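Local coordinates for halogenase PltM (Pseudomonas fluorescens, PDB 6BZN), which halogenates phenolic compounds, accepting chloride, bromide or iodide, and belongs to the flavin-dependent halogenases that use FAD, at residues E85-V99 / A136-I150. Numbering follows the deposited sequence.
Sequences EIAYLSHPDKIIQHV and AHLFRQDIDYFALMI
Phe-146 of helix 140-153 inserts its ring between the two short helices of 85-99 and is the largest contributor to this contact. Val-99 covers one face with CG2, which sits 3.6 Å from the centroid of the Phe-146 ring, 9° off the normal, a CH-pi contact. Both partners are turned for it, since CG of Phe-146 is anti to its own backbone N (chi1 -177°) while Val-99 points CG1 past the ring to the backbone O of Asp-142. Round the rest of the ring, Leu-89 CD2 comes obliquely to within 3.8 Å of Phe-146 CD1, and the Glu-85 carboxylate, its plane 41° from the ring, brings Glu-85 CD to 3.8 Å from Phe-146 CZ. Ile-150 runs alongside the Glu-85 side chain in the opposite sense and crosses that of Ile-86 nearly perpendicularly.

Deeper in, Ile-95 splits its branches: CG2 reaches Ile-143 CD1 at 3.8 Å, while CD1 extends to Ala-136 CB at 3.7 Å and also touches Leu-138. A water bridges the backbones, donating a hydrogen bond to Ser-90 O and accepting one from Ala-136 N.

Further out, Lys-153 forms a salt bridge with Glu-85 OE1, and Arg-140, which binds FAD in another PltM structure, grips Asp-144 side-on through NE and NH2. Ile-143 adjoins Ile-33, and Leu-138 adjoins Leu-354, two more residues that bind FAD there. The direct contact is thus almost wholly van der Waals, with a bridging water as polar link, and packs helices 84-88 and 92-98 against strand 134-138 and helix 140-153, beside an FAD site unoccupied in this model.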
loop_
_atom_site.group_PDB
_atom_site.type_symbol
_atom_site.label_atom_id
_atom_site.label_comp_id
_atom_site.label_asym_id
_atom_site.label_seq_id
_atom_site.Cartn_x
_atom_site.Cartn_y
_atom_site.Cartn_z
ATOM N N GLU A 85 -3.193 -20.856 -2.607
ATOM C CA GLU A 85 -3.385 -19.901 -3.707
ATOM C C GLU A 85 -3.145 -18.463 -3.298
ATOM O O GLU A 85 -2.825 -17.647 -4.144
ATOM C CB GLU A 85 -4.782 -20.018 -4.374
ATOM C CG GLU A 85 -4.919 -21.220 -5.303
ATOM C CD GLU A 85 -6.145 -21.162 -6.217
ATOM O OE1 GLU A 85 -7.171 -20.556 -5.834
ATOM O OE2 GLU A 85 -6.068 -21.747 -7.336
ATOM N N ILE A 86 -3.298 -18.150 -2.016
ATOM C CA ILE A 86 -3.000 -16.806 -1.539
ATOM C C ILE A 86 -1.506 -16.485 -1.757
ATOM O O ILE A 86 -1.174 -15.377 -2.184
ATOM C CB ILE A 86 -3.442 -16.603 -0.072
ATOM C CG1 ILE A 86 -4.962 -16.670 0.032
ATOM C CG2 ILE A 86 -2.974 -15.252 0.457
ATOM C CD1 ILE A 86 -5.490 -16.591 1.444
ATOM N N ALA A 87 -0.613 -17.445 -1.500
ATOM C CA ALA A 87 0.833 -17.218 -1.671
ATOM C C ALA A 87 1.217 -16.975 -3.135
ATOM O O ALA A 87 2.161 -16.254 -3.404
ATOM C CB ALA A 87 1.662 -18.374 -1.091
ATOM N N TYR A 88 0.477 -17.551 -4.077
ATOM C CA TYR A 88 0.693 -17.249 -5.506
ATOM C C TYR A 88 0.726 -15.754 -5.805
ATOM O O TYR A 88 1.550 -15.293 -6.604
ATOM C CB TYR A 88 -0.385 -17.875 -6.397
ATOM C CG TYR A 88 -0.419 -19.382 -6.405
ATOM C CD1 TYR A 88 0.636 -20.136 -5.884
ATOM C CD2 TYR A 88 -1.483 -20.057 -6.994
ATOM C CE1 TYR A 88 0.605 -21.513 -5.897
ATOM C CE2 TYR A 88 -1.511 -21.443 -7.027
ATOM C CZ TYR A 88 -0.459 -22.156 -6.471
ATOM O OH TYR A 88 -0.430 -23.522 -6.483
ATOM N N LEU A 89 -0.136 -15.005 -5.125
ATOM C CA LEU A 89 -0.274 -13.584 -5.371
ATOM C C LEU A 89 0.957 -12.776 -4.943
ATOM O O LEU A 89 1.069 -11.626 -5.312
ATOM C CB LEU A 89 -1.546 -13.054 -4.677
ATOM C CG LEU A 89 -2.842 -13.712 -5.154
ATOM C CD1 LEU A 89 -4.023 -13.212 -4.338
ATOM C CD2 LEU A 89 -3.067 -13.487 -6.643
ATOM N N SER A 90 1.881 -13.365 -4.179
ATOM C CA SER A 90 3.124 -12.668 -3.816
ATOM C C SER A 90 4.247 -12.782 -4.833
ATOM O O SER A 90 5.223 -12.065 -4.710
ATOM C CB SER A 90 3.644 -13.152 -2.466
ATOM O OG SER A 90 4.196 -14.450 -2.544
ATOM N N HIS A 91 4.145 -13.688 -5.801
ATOM C CA HIS A 91 5.258 -13.962 -6.725
ATOM C C HIS A 91 4.808 -13.680 -8.170
ATOM O O HIS A 91 3.854 -14.278 -8.622
ATOM C CB HIS A 91 5.690 -15.440 -6.648
ATOM C CG HIS A 91 5.969 -15.961 -5.265
ATOM N ND1 HIS A 91 7.104 -15.629 -4.551
ATOM C CD2 HIS A 91 5.292 -16.850 -4.495
ATOM C CE1 HIS A 91 7.090 -16.253 -3.386
ATOM N NE2 HIS A 91 6.006 -17.008 -3.331
ATOM N N PRO A 92 5.509 -12.805 -8.912
ATOM C CA PRO A 92 5.063 -12.543 -10.289
ATOM C C PRO A 92 5.048 -13.780 -11.194
ATOM O O PRO A 92 4.139 -13.914 -12.022
ATOM C CB PRO A 92 6.058 -11.504 -10.818
ATOM C CG PRO A 92 7.112 -11.359 -9.796
ATOM C CD PRO A 92 6.675 -11.992 -8.526
ATOM N N ASP A 93 6.015 -14.684 -11.025
ATOM C CA ASP A 93 6.052 -15.884 -11.869
ATOM C C ASP A 93 4.856 -16.784 -11.545
ATOM O O ASP A 93 4.206 -17.300 -12.454
ATOM C CB ASP A 93 7.401 -16.614 -11.768
ATOM C CG ASP A 93 8.589 -15.767 -12.304
ATOM O OD1 ASP A 93 8.399 -14.873 -13.162
ATOM O OD2 ASP A 93 9.732 -15.995 -11.856
ATOM N N LYS A 94 4.513 -16.903 -10.266
ATOM C CA LYS A 94 3.323 -17.642 -9.876
ATOM C C LYS A 94 2.022 -16.954 -10.328
ATOM O O LYS A 94 1.080 -17.645 -10.668
ATOM C CB LYS A 94 3.262 -17.903 -8.373
ATOM C CG LYS A 94 4.432 -18.687 -7.789
ATOM C CD LYS A 94 4.478 -20.140 -8.250
ATOM C CE LYS A 94 5.491 -20.925 -7.422
ATOM N NZ LYS A 94 6.159 -22.028 -8.180
ATOM N N ILE A 95 1.962 -15.619 -10.310
ATOM C CA ILE A 95 0.790 -14.892 -10.857
ATOM C C ILE A 95 0.573 -15.197 -12.337
ATOM O O ILE A 95 -0.543 -15.520 -12.749
ATOM C CB ILE A 95 0.911 -13.367 -10.663
ATOM C CG1 ILE A 95 0.778 -13.038 -9.176
ATOM C CG2 ILE A 95 -0.144 -12.604 -11.484
ATOM C CD1 ILE A 95 1.180 -11.626 -8.824
ATOM N N ILE A 96 1.646 -15.107 -13.120
ATOM C CA ILE A 96 1.579 -15.375 -14.560
ATOM C C ILE A 96 1.070 -16.803 -14.780
ATOM O O ILE A 96 0.189 -17.037 -15.596
ATOM C CB ILE A 96 2.974 -15.169 -15.222
ATOM C CG1 ILE A 96 3.412 -13.691 -15.158
ATOM C CG2 ILE A 96 3.025 -15.688 -16.659
ATOM C CD1 ILE A 96 2.532 -12.699 -15.861
ATOM N N GLN A 97 1.607 -17.742 -14.008
ATOM C CA GLN A 97 1.292 -19.167 -14.155
ATOM C C GLN A 97 -0.142 -19.551 -13.737
ATOM O O GLN A 97 -0.787 -20.358 -14.404
ATOM C CB GLN A 97 2.326 -19.981 -13.368
ATOM C CG GLN A 97 2.128 -21.480 -13.350
ATOM C CD GLN A 97 3.196 -22.200 -12.539
ATOM O OE1 GLN A 97 4.228 -21.621 -12.165
ATOM N NE2 GLN A 97 2.956 -23.475 -12.270
ATOM N N HIS A 98 -0.638 -18.969 -12.652
ATOM C CA HIS A 98 -1.919 -19.382 -12.060
ATOM C C HIS A 98 -3.066 -18.414 -12.200
ATOM O O HIS A 98 -4.204 -18.856 -12.243
ATOM C CB HIS A 98 -1.741 -19.673 -10.581
ATOM C CG HIS A 98 -0.801 -20.799 -10.317
ATOM N ND1 HIS A 98 -1.173 -22.118 -10.458
ATOM C CD2 HIS A 98 0.501 -20.807 -9.952
ATOM C CE1 HIS A 98 -0.143 -22.894 -10.167
ATOM N NE2 HIS A 98 0.884 -22.123 -9.851
ATOM N N VAL A 99 -2.794 -17.117 -12.206
ATOM C CA VAL A 99 -3.845 -16.121 -12.364
ATOM C C VAL A 99 -4.025 -15.839 -13.855
ATOM O O VAL A 99 -5.139 -15.874 -14.377
ATOM C CB VAL A 99 -3.528 -14.810 -11.619
ATOM C CG1 VAL A 99 -4.671 -13.814 -11.803
ATOM C CG2 VAL A 99 -3.297 -15.072 -10.140
ATOM N N ALA A 136 5.687 -8.021 -7.763
ATOM C CA ALA A 136 4.683 -7.796 -8.800
ATOM C C ALA A 136 4.208 -6.347 -8.884
ATOM O O ALA A 136 4.103 -5.638 -7.876
ATOM C CB ALA A 136 3.495 -8.704 -8.568
ATOM N N HIS A 137 3.904 -5.934 -10.118
ATOM C CA HIS A 137 2.996 -4.833 -10.388
ATOM C C HIS A 137 1.644 -5.491 -10.681
ATOM O O HIS A 137 1.469 -6.136 -11.712
ATOM C CB HIS A 137 3.434 -4.043 -11.599
ATOM C CG HIS A 137 4.607 -3.156 -11.346
ATOM N ND1 HIS A 137 5.351 -2.611 -12.366
ATOM C CD2 HIS A 137 5.149 -2.700 -10.192
ATOM C CE1 HIS A 137 6.295 -1.843 -11.852
ATOM N NE2 HIS A 137 6.193 -1.882 -10.535
ATOM N N LEU A 138 0.713 -5.324 -9.751
ATOM C CA LEU A 138 -0.554 -6.049 -9.748
ATOM C C LEU A 138 -1.571 -5.393 -10.658
ATOM O O LEU A 138 -1.914 -4.226 -10.455
ATOM C CB LEU A 138 -1.101 -6.099 -8.325
ATOM C CG LEU A 138 -0.231 -6.746 -7.252
ATOM C CD1 LEU A 138 -0.798 -6.444 -5.890
ATOM C CD2 LEU A 138 -0.140 -8.249 -7.453
ATOM N N PHE A 139 -2.049 -6.128 -11.666
ATOM C CA PHE A 139 -3.116 -5.661 -12.533
ATOM C C PHE A 139 -4.387 -6.033 -11.805
ATOM O O PHE A 139 -4.860 -7.168 -11.884
ATOM C CB PHE A 139 -3.006 -6.308 -13.923
ATOM C CG PHE A 139 -3.945 -5.747 -14.961
ATOM C CD1 PHE A 139 -4.018 -4.377 -15.202
ATOM C CD2 PHE A 139 -4.720 -6.603 -15.757
ATOM C CE1 PHE A 139 -4.857 -3.866 -16.186
ATOM C CE2 PHE A 139 -5.564 -6.086 -16.743
ATOM C CZ PHE A 139 -5.624 -4.721 -16.956
ATOM N N ARG A 140 -4.923 -5.073 -11.058
ATOM C CA ARG A 140 -5.896 -5.392 -10.006
ATOM C C ARG A 140 -7.208 -6.000 -10.504
ATOM O O ARG A 140 -7.784 -6.862 -9.831
ATOM C CB ARG A 140 -6.154 -4.164 -9.140
ATOM C CG ARG A 140 -4.949 -3.737 -8.302
ATOM C CD ARG A 140 -4.628 -4.702 -7.164
ATOM N NE ARG A 140 -5.788 -4.783 -6.274
ATOM C CZ ARG A 140 -6.072 -3.916 -5.304
ATOM N NH1 ARG A 140 -5.238 -2.943 -4.974
ATOM N NH2 ARG A 140 -7.198 -4.069 -4.620
ATOM N N GLN A 141 -7.670 -5.612 -11.692
ATOM C CA GLN A 141 -8.854 -6.288 -12.234
ATOM C C GLN A 141 -8.730 -7.809 -12.245
ATOM O O GLN A 141 -9.698 -8.507 -11.990
ATOM C CB GLN A 141 -9.234 -5.773 -13.625
ATOM C CG GLN A 141 -8.200 -5.959 -14.719
ATOM C CD GLN A 141 -8.811 -5.801 -16.099
ATOM O OE1 GLN A 141 -9.029 -4.689 -16.565
ATOM N NE2 GLN A 141 -9.087 -6.934 -16.766
ATOM N N ASP A 142 -7.551 -8.330 -12.562
ATOM C CA ASP A 142 -7.369 -9.781 -12.674
ATOM C C ASP A 142 -6.996 -10.393 -11.338
ATOM O O ASP A 142 -7.481 -11.467 -10.987
ATOM C CB ASP A 142 -6.320 -10.119 -13.723
ATOM C CG ASP A 142 -6.796 -9.849 -15.165
ATOM O OD1 ASP A 142 -8.004 -9.596 -15.414
ATOM O OD2 ASP A 142 -5.918 -9.885 -16.064
ATOM N N ILE A 143 -6.156 -9.695 -10.582
ATOM C CA ILE A 143 -5.740 -10.152 -9.264
ATOM C C ILE A 143 -6.942 -10.260 -8.329
ATOM O O ILE A 143 -7.119 -11.290 -7.672
ATOM C CB ILE A 143 -4.658 -9.209 -8.668
ATOM C CG1 ILE A 143 -3.366 -9.282 -9.493
ATOM C CG2 ILE A 143 -4.391 -9.498 -7.195
ATOM C CD1 ILE A 143 -2.629 -10.599 -9.441
ATOM N N ASP A 144 -7.762 -9.213 -8.280
ATOM C CA ASP A 144 -8.911 -9.181 -7.358
ATOM C C ASP A 144 -9.979 -10.197 -7.728
ATOM O O ASP A 144 -10.584 -10.790 -6.851
ATOM C CB ASP A 144 -9.512 -7.771 -7.248
ATOM C CG ASP A 144 -8.576 -6.796 -6.508
ATOM O OD1 ASP A 144 -7.352 -7.054 -6.417
ATOM O OD2 ASP A 144 -9.057 -5.763 -6.017
ATOM N N TYR A 145 -10.200 -10.413 -9.023
ATOM C CA TYR A 145 -11.210 -11.375 -9.443
ATOM C C TYR A 145 -10.740 -12.775 -9.005
ATOM O O TYR A 145 -11.508 -13.538 -8.423
ATOM C CB TYR A 145 -11.467 -11.330 -10.952
ATOM C CG TYR A 145 -12.852 -11.805 -11.411
ATOM C CD1 TYR A 145 -13.787 -12.354 -10.521
ATOM C CD2 TYR A 145 -13.218 -11.714 -12.755
ATOM C CE1 TYR A 145 -15.044 -12.773 -10.947
ATOM C CE2 TYR A 145 -14.470 -12.145 -13.189
ATOM C CZ TYR A 145 -15.379 -12.669 -12.278
ATOM O OH TYR A 145 -16.634 -13.089 -12.682
ATOM N N PHE A 146 -9.459 -13.072 -9.228
ATOM C CA PHE A 146 -8.847 -14.325 -8.748
ATOM C C PHE A 146 -9.001 -14.503 -7.235
ATOM O O PHE A 146 -9.355 -15.579 -6.774
ATOM C CB PHE A 146 -7.372 -14.375 -9.157
ATOM C CG PHE A 146 -6.668 -15.636 -8.770
ATOM C CD1 PHE A 146 -5.995 -15.725 -7.549
ATOM C CD2 PHE A 146 -6.650 -16.724 -9.623
ATOM C CE1 PHE A 146 -5.323 -16.888 -7.195
ATOM C CE2 PHE A 146 -5.997 -17.894 -9.267
ATOM C CZ PHE A 146 -5.323 -17.973 -8.058
ATOM N N ALA A 147 -8.746 -13.440 -6.477
ATOM C CA ALA A 147 -8.926 -13.461 -5.029
ATOM C C ALA A 147 -10.363 -13.803 -4.646
ATOM O O ALA A 147 -10.582 -14.659 -3.771
ATOM C CB ALA A 147 -8.518 -12.121 -4.413
ATOM N N LEU A 148 -11.340 -13.180 -5.300
ATOM C CA LEU A 148 -12.734 -13.535 -5.018
ATOM C C LEU A 148 -12.990 -15.013 -5.314
ATOM O O LEU A 148 -13.715 -15.679 -4.581
ATOM C CB LEU A 148 -13.710 -12.681 -5.815
ATOM C CG LEU A 148 -15.196 -12.950 -5.532
ATOM C CD1 LEU A 148 -15.540 -12.747 -4.058
ATOM C CD2 LEU A 148 -16.047 -12.031 -6.381
ATOM N N MET A 149 -12.417 -15.519 -6.394
ATOM C CA MET A 149 -12.573 -16.937 -6.710
ATOM C C MET A 149 -12.026 -17.824 -5.583
ATOM O O MET A 149 -12.631 -18.854 -5.268
ATOM C CB MET A 149 -11.939 -17.293 -8.043
ATOM C CG MET A 149 -12.595 -16.627 -9.236
ATOM S SD MET A 149 -11.588 -16.890 -10.716
ATOM C CE MET A 149 -12.274 -15.639 -11.808
ATOM N N ILE A 150 -10.927 -17.417 -4.943
ATOM C CA ILE A 150 -10.426 -18.158 -3.768
ATOM C C ILE A 150 -11.528 -18.264 -2.707
ATOM O O ILE A 150 -11.813 -19.351 -2.203
ATOM C CB ILE A 150 -9.184 -17.517 -3.105
ATOM C CG1 ILE A 150 -8.029 -17.410 -4.112
ATOM C CG2 ILE A 150 -8.758 -18.358 -1.898
ATOM C CD1 ILE A 150 -6.771 -16.750 -3.587
HETATM O O HOH W 1 4.946 -9.333 -5.270
#